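Local coordinates for hypothetical protein PH0435 (Pyrococcus horikoshii, PDB 2YV4) that is of unknown function but carries the C-terminal Sua5 domain of the threonylcarbamoyl-AMP synthase family, and so probably takes part in tRNA threonylcarbamoyladenosine synthesis, at residues K28-V34 / N43-F47; L50-V54 / R84-V90. All blocks are in the same frame, centred on the assembly; numbering follows the deposited sequence.

In the fold
The two contacts lie on opposite sides of the chain's centre, about 23 Å apart between centres, and follow one another along the chain. Both flank strand 46-49, at one edge of a five-stranded parallel sheet: contact 1 at its start, contact 2 in the loop leading to helix 54-70. Contact 1 is a largely polar surface contact: backbone and carboxylate hydrogen bonds join the starts of strands 34-38 and 46-49, while a lysine and a water tie in the end of helix 13-29 and the turn after it. Contact 2, partly buried and mainly apolar, joins the starts of helices 54-70 and 86-93, with one water-bridged polar link, Ser52 to Arg84, on its exposed side.

Contact 1: K28-V34 / N43-F47; sequences KERGKKV and NADEF
Residues 28-34 run from the end of helix 13-29 into strand 34-38 and meet the start of the parallel edge strand 46-49, with Val34 CA 5.4 Å from Asp45 CA. Lys28, still helical, extends its side chain (m, t, t, t) so that NZ donates to Asn43 O at 2.6 Å; Asn43 is in the left-handed helical region (phi 64°, psi 31°). A Schellman motif then turns the chain: Gly31 has phi 95°, and its N bonds back to Lys28 O at 2.8 Å. The chain is extended from Lys32 onward. Lys32 O accepts from a water (2.7 Å) that also donates to Asp45 OD2 (2.9 Å). The fully trans Lys33 reaches Glu46 in a long salt bridge, NZ to OE2 3.7 Å, while its firmer partner is Ala71 O. Val34 closes the pairing: its N donates to Asp45 OD2 (2.9 Å, Asp45 chi1 m), and its O accepts from Asp45 N (2.8 Å) and Glu46 N (3.2 Å). Val34 CG1 sits 4.3 Å from Ala44 CB. The Asp45 carboxylate thus takes the acceptor place of a backbone carbonyl where the parallel pair begins, before regular strand bonding takes over.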
loop_
_atom_site.group_PDB
_atom_site.type_symbol
_atom_site.label_atom_id
_atom_site.label_comp_id
_atom_site.label_asym_id
_atom_site.label_seq_id
_atom_site.Cartn_x
_atom_site.Cartn_y
_atom_site.Cartn_z
ATOM N N LYS A 28 8.193 -11.494 0.650
ATOM C CA LYS A 28 9.596 -11.602 1.040
ATOM C C LYS A 28 10.121 -13.012 0.788
ATOM O O LYS A 28 11.187 -13.189 0.202
ATOM C CB LYS A 28 9.786 -11.258 2.517
ATOM C CG LYS A 28 9.856 -9.773 2.834
ATOM C CD LYS A 28 10.213 -9.587 4.296
ATOM C CE LYS A 28 10.363 -8.132 4.685
ATOM N NZ LYS A 28 10.677 -8.008 6.140
ATOM N N GLU A 29 9.367 -14.013 1.229
ATOM C CA GLU A 29 9.775 -15.400 1.050
ATOM C C GLU A 29 9.961 -15.743 -0.425
ATOM O O GLU A 29 10.694 -16.671 -0.764
ATOM C CB GLU A 29 8.750 -16.344 1.683
ATOM C CG GLU A 29 9.157 -17.813 1.647
ATOM C CD GLU A 29 10.485 -18.078 2.346
ATOM O OE1 GLU A 29 10.590 -17.807 3.563
ATOM O OE2 GLU A 29 11.423 -18.561 1.678
ATOM N N ARG A 30 9.301 -14.988 -1.298
ATOM C CA ARG A 30 9.405 -15.206 -2.738
ATOM C C ARG A 30 10.557 -14.411 -3.347
ATOM O O ARG A 30 10.870 -14.570 -4.530
ATOM C CB ARG A 30 8.098 -14.822 -3.434
ATOM C CG ARG A 30 6.960 -15.809 -3.222
ATOM C CD ARG A 30 5.640 -15.221 -3.693
ATOM N NE ARG A 30 5.705 -14.750 -5.075
ATOM C CZ ARG A 30 4.761 -14.018 -5.658
ATOM N NH1 ARG A 30 3.676 -13.670 -4.981
ATOM N NH2 ARG A 30 4.905 -13.630 -6.919
ATOM N N GLY A 31 11.182 -13.553 -2.542
ATOM C CA GLY A 31 12.305 -12.770 -3.028
ATOM C C GLY A 31 11.984 -11.374 -3.532
ATOM O O GLY A 31 12.865 -10.677 -4.036
ATOM N N LYS A 32 10.730 -10.957 -3.403
ATOM C CA LYS A 32 10.329 -9.631 -3.848
ATOM C C LYS A 32 10.627 -8.585 -2.778
ATOM O O LYS A 32 10.350 -8.799 -1.594
ATOM C CB LYS A 32 8.829 -9.602 -4.148
ATOM C CG LYS A 32 8.382 -10.545 -5.241
ATOM C CD LYS A 32 8.880 -10.090 -6.599
ATOM C CE LYS A 32 8.396 -11.039 -7.677
ATOM N NZ LYS A 32 6.912 -11.184 -7.615
ATOM N N LYS A 33 11.213 -7.465 -3.190
ATOM C CA LYS A 33 11.477 -6.379 -2.255
ATOM C C LYS A 33 10.100 -5.722 -2.175
ATOM O O LYS A 33 9.538 -5.327 -3.197
ATOM C CB LYS A 33 12.514 -5.408 -2.827
ATOM C CG LYS A 33 12.927 -4.307 -1.865
ATOM C CD LYS A 33 14.012 -3.421 -2.464
ATOM C CE LYS A 33 14.443 -2.343 -1.476
ATOM N NZ LYS A 33 15.594 -1.541 -1.983
ATOM N N VAL A 34 9.552 -5.626 -0.969
ATOM C CA VAL A 34 8.213 -5.077 -0.793
ATOM C C VAL A 34 8.117 -3.785 0.013
ATOM O O VAL A 34 8.793 -3.599 1.029
ATOM C CB VAL A 34 7.288 -6.150 -0.159
ATOM C CG1 VAL A 34 7.910 -6.679 1.101
ATOM C CG2 VAL A 34 5.912 -5.567 0.132
ATOM N N ASN A 43 6.528 -4.517 8.778
ATOM C CA ASN A 43 7.859 -5.051 8.515
ATOM C C ASN A 43 8.235 -5.221 7.047
ATOM O O ASN A 43 9.003 -6.125 6.700
ATOM C CB ASN A 43 8.052 -6.379 9.236
ATOM C CG ASN A 43 9.151 -6.311 10.259
ATOM O OD1 ASN A 43 10.300 -6.014 9.928
ATOM N ND2 ASN A 43 8.810 -6.570 11.517
ATOM N N ALA A 44 7.696 -4.366 6.187
ATOM C CA ALA A 44 8.039 -4.439 4.775
ATOM C C ALA A 44 9.485 -3.957 4.661
ATOM O O ALA A 44 10.082 -3.552 5.659
ATOM C CB ALA A 44 7.123 -3.544 3.964
ATOM N N ASP A 45 10.050 -4.009 3.458
ATOM C CA ASP A 45 11.425 -3.552 3.244
ATOM C C ASP A 45 11.468 -2.028 3.177
ATOM O O ASP A 45 12.503 -1.415 3.435
ATOM C CB ASP A 45 11.985 -4.104 1.932
ATOM C CG ASP A 45 12.090 -5.607 1.931
ATOM O OD1 ASP A 45 12.764 -6.157 2.829
ATOM O OD2 ASP A 45 11.501 -6.237 1.034
ATOM N N GLU A 46 10.339 -1.426 2.819
ATOM C CA GLU A 46 10.249 0.026 2.691
ATOM C C GLU A 46 8.898 0.507 3.193
ATOM O O GLU A 46 7.891 -0.185 3.049
ATOM C CB GLU A 46 10.401 0.434 1.224
ATOM C CG GLU A 46 11.709 0.001 0.559
ATOM C CD GLU A 46 12.877 0.885 0.944
ATOM O OE1 GLU A 46 12.641 1.978 1.502
ATOM O OE2 GLU A 46 14.030 0.494 0.675
ATOM N N PHE A 47 8.869 1.701 3.771
ATOM C CA PHE A 47 7.613 2.239 4.273
ATOM C C PHE A 47 7.473 3.733 4.010
ATOM O O PHE A 47 8.450 4.480 4.056
ATOM C CB PHE A 47 7.474 1.965 5.776
ATOM C CG PHE A 47 6.289 2.653 6.408
ATOM C CD1 PHE A 47 6.463 3.789 7.190
ATOM C CD2 PHE A 47 4.994 2.203 6.165
ATOM C CE1 PHE A 47 5.365 4.469 7.720
ATOM C CE2 PHE A 47 3.892 2.875 6.688
ATOM C CZ PHE A 47 4.075 4.008 7.465
HETATM O O HOH W 1 12.381 -8.863 0.206
#

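Contact 2: L50-V54 / R84-V90; sequences LGSSV and RGLGLAV
Two helix starts meet here, with Val54 CA 5.6 Å from Leu86 CA. Gly51 has phi 119°, psi 158°; Arg84 (60°, 19°) and Gly85 (61°, 21°) both have positive phi, and Gly85 is the N-cap of helix 86-93. Apolar contact dominates. Leu86 (m, t) lays CD2 against the backbone of the loop, 3.7 Å from Ser53 C and 3.9 Å from Val54 N, while its CD1 is 3.9 Å from Gly51 O. Val54 (t) places CG1 3.8 Å from Ala89 CB and CG2 3.6 Å from Arg84 O. Leu50 (t, p) sends CD1 to 3.9 Å from Val90 CG2, and Val57 of helix 54-70 touches Leu50, Ala89 and Val90. The polar link is indirect: a water donates to Ser52 O (3.1 Å) and weakly accepts from Arg84 NH1 (3.1 Å). Ser53, the N-cap of helix 54-70, bonds through OG to Glu56 N. Helix N-termini gathered at the carboxyl edge of the sheet are characteristic of parallel alpha/beta folds; here they follow strands 46-49 and 75-81.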
loop_
_atom_site.group_PDB
_atom_site.type_symbol
_atom_site.label_atom_id
_atom_site.label_comp_id
_atom_site.label_asym_id
_atom_site.label_seq_id
_atom_site.Cartn_x
_atom_site.Cartn_y
_atom_site.Cartn_z
ATOM N N LEU A 50 0.842 6.786 4.458
ATOM C CA LEU A 50 -0.247 7.068 3.526
ATOM C C LEU A 50 -0.984 8.360 3.839
ATOM O O LEU A 50 -1.360 9.109 2.935
ATOM C CB LEU A 50 -1.261 5.917 3.536
ATOM C CG LEU A 50 -2.568 6.109 2.754
ATOM C CD1 LEU A 50 -2.295 6.060 1.249
ATOM C CD2 LEU A 50 -3.551 5.017 3.138
ATOM N N GLY A 51 -1.193 8.606 5.126
ATOM C CA GLY A 51 -1.928 9.782 5.550
ATOM C C GLY A 51 -3.137 9.253 6.298
ATOM O O GLY A 51 -3.531 8.108 6.086
ATOM N N SER A 52 -3.726 10.067 7.167
ATOM C CA SER A 52 -4.879 9.631 7.945
ATOM C C SER A 52 -6.202 10.256 7.503
ATOM O O SER A 52 -7.221 10.099 8.171
ATOM C CB SER A 52 -4.639 9.924 9.429
ATOM O OG SER A 52 -4.283 11.282 9.626
ATOM N N SER A 53 -6.189 10.957 6.375
ATOM C CA SER A 53 -7.402 11.585 5.866
ATOM C C SER A 53 -7.466 11.439 4.355
ATOM O O SER A 53 -6.446 11.208 3.703
ATOM C CB SER A 53 -7.417 13.071 6.216
ATOM O OG SER A 53 -6.508 13.776 5.392
ATOM N N VAL A 54 -8.663 11.583 3.796
ATOM C CA VAL A 54 -8.822 11.478 2.352
ATOM C C VAL A 54 -7.938 12.523 1.672
ATOM O O VAL A 54 -7.263 12.228 0.682
ATOM C CB VAL A 54 -10.302 11.680 1.940
ATOM C CG1 VAL A 54 -10.412 11.916 0.444
ATOM C CG2 VAL A 54 -11.115 10.452 2.338
ATOM N N ARG A 84 -13.055 5.881 7.563
ATOM C CA ARG A 84 -12.739 7.218 7.074
ATOM C C ARG A 84 -12.525 7.322 5.566
ATOM O O ARG A 84 -11.928 8.283 5.088
ATOM C CB ARG A 84 -11.518 7.772 7.807
ATOM C CG ARG A 84 -11.781 8.053 9.277
ATOM C CD ARG A 84 -10.575 8.678 9.944
ATOM N NE ARG A 84 -10.793 8.877 11.372
ATOM C CZ ARG A 84 -9.864 9.313 12.215
ATOM N NH1 ARG A 84 -8.647 9.599 11.771
ATOM N NH2 ARG A 84 -10.151 9.458 13.503
ATOM N N GLY A 85 -13.016 6.333 4.827
ATOM C CA GLY A 85 -12.896 6.346 3.378
ATOM C C GLY A 85 -11.505 6.354 2.766
ATOM O O GLY A 85 -11.350 6.731 1.604
ATOM N N LEU A 86 -10.493 5.924 3.514
ATOM C CA LEU A 86 -9.132 5.921 2.976
ATOM C C LEU A 86 -8.972 5.003 1.764
ATOM O O LEU A 86 -8.366 5.392 0.764
ATOM C CB LEU A 86 -8.127 5.536 4.068
ATOM C CG LEU A 86 -8.163 6.408 5.332
ATOM C CD1 LEU A 86 -6.935 6.114 6.183
ATOM C CD2 LEU A 86 -8.194 7.886 4.951
ATOM N N GLY A 87 -9.520 3.792 1.851
ATOM C CA GLY A 87 -9.425 2.852 0.745
ATOM C C GLY A 87 -10.028 3.390 -0.542
ATOM O O GLY A 87 -9.438 3.264 -1.616
ATOM N N LEU A 88 -11.214 3.982 -0.445
ATOM C CA LEU A 88 -11.856 4.550 -1.626
ATOM C C LEU A 88 -10.987 5.661 -2.214
ATOM O O LEU A 88 -10.816 5.747 -3.434
ATOM C CB LEU A 88 -13.238 5.105 -1.276
ATOM C CG LEU A 88 -13.917 5.939 -2.367
ATOM C CD1 LEU A 88 -13.980 5.141 -3.668
ATOM C CD2 LEU A 88 -15.311 6.345 -1.913
ATOM N N ALA A 89 -10.435 6.506 -1.346
ATOM C CA ALA A 89 -9.583 7.601 -1.795
ATOM C C ALA A 89 -8.356 7.052 -2.506
ATOM O O ALA A 89 -7.924 7.603 -3.519
ATOM C CB ALA A 89 -9.156 8.469 -0.607
ATOM N N VAL A 90 -7.783 5.977 -1.966
ATOM C CA VAL A 90 -6.610 5.362 -2.581
ATOM C C VAL A 90 -6.936 4.932 -4.007
ATOM O O VAL A 90 -6.207 5.256 -4.946
ATOM C CB VAL A 90 -6.130 4.123 -1.784
ATOM C CG1 VAL A 90 -5.089 3.354 -2.594
ATOM C CG2 VAL A 90 -5.526 4.558 -0.450
HETATM O O HOH W 2 -7.428 7.463 9.857
#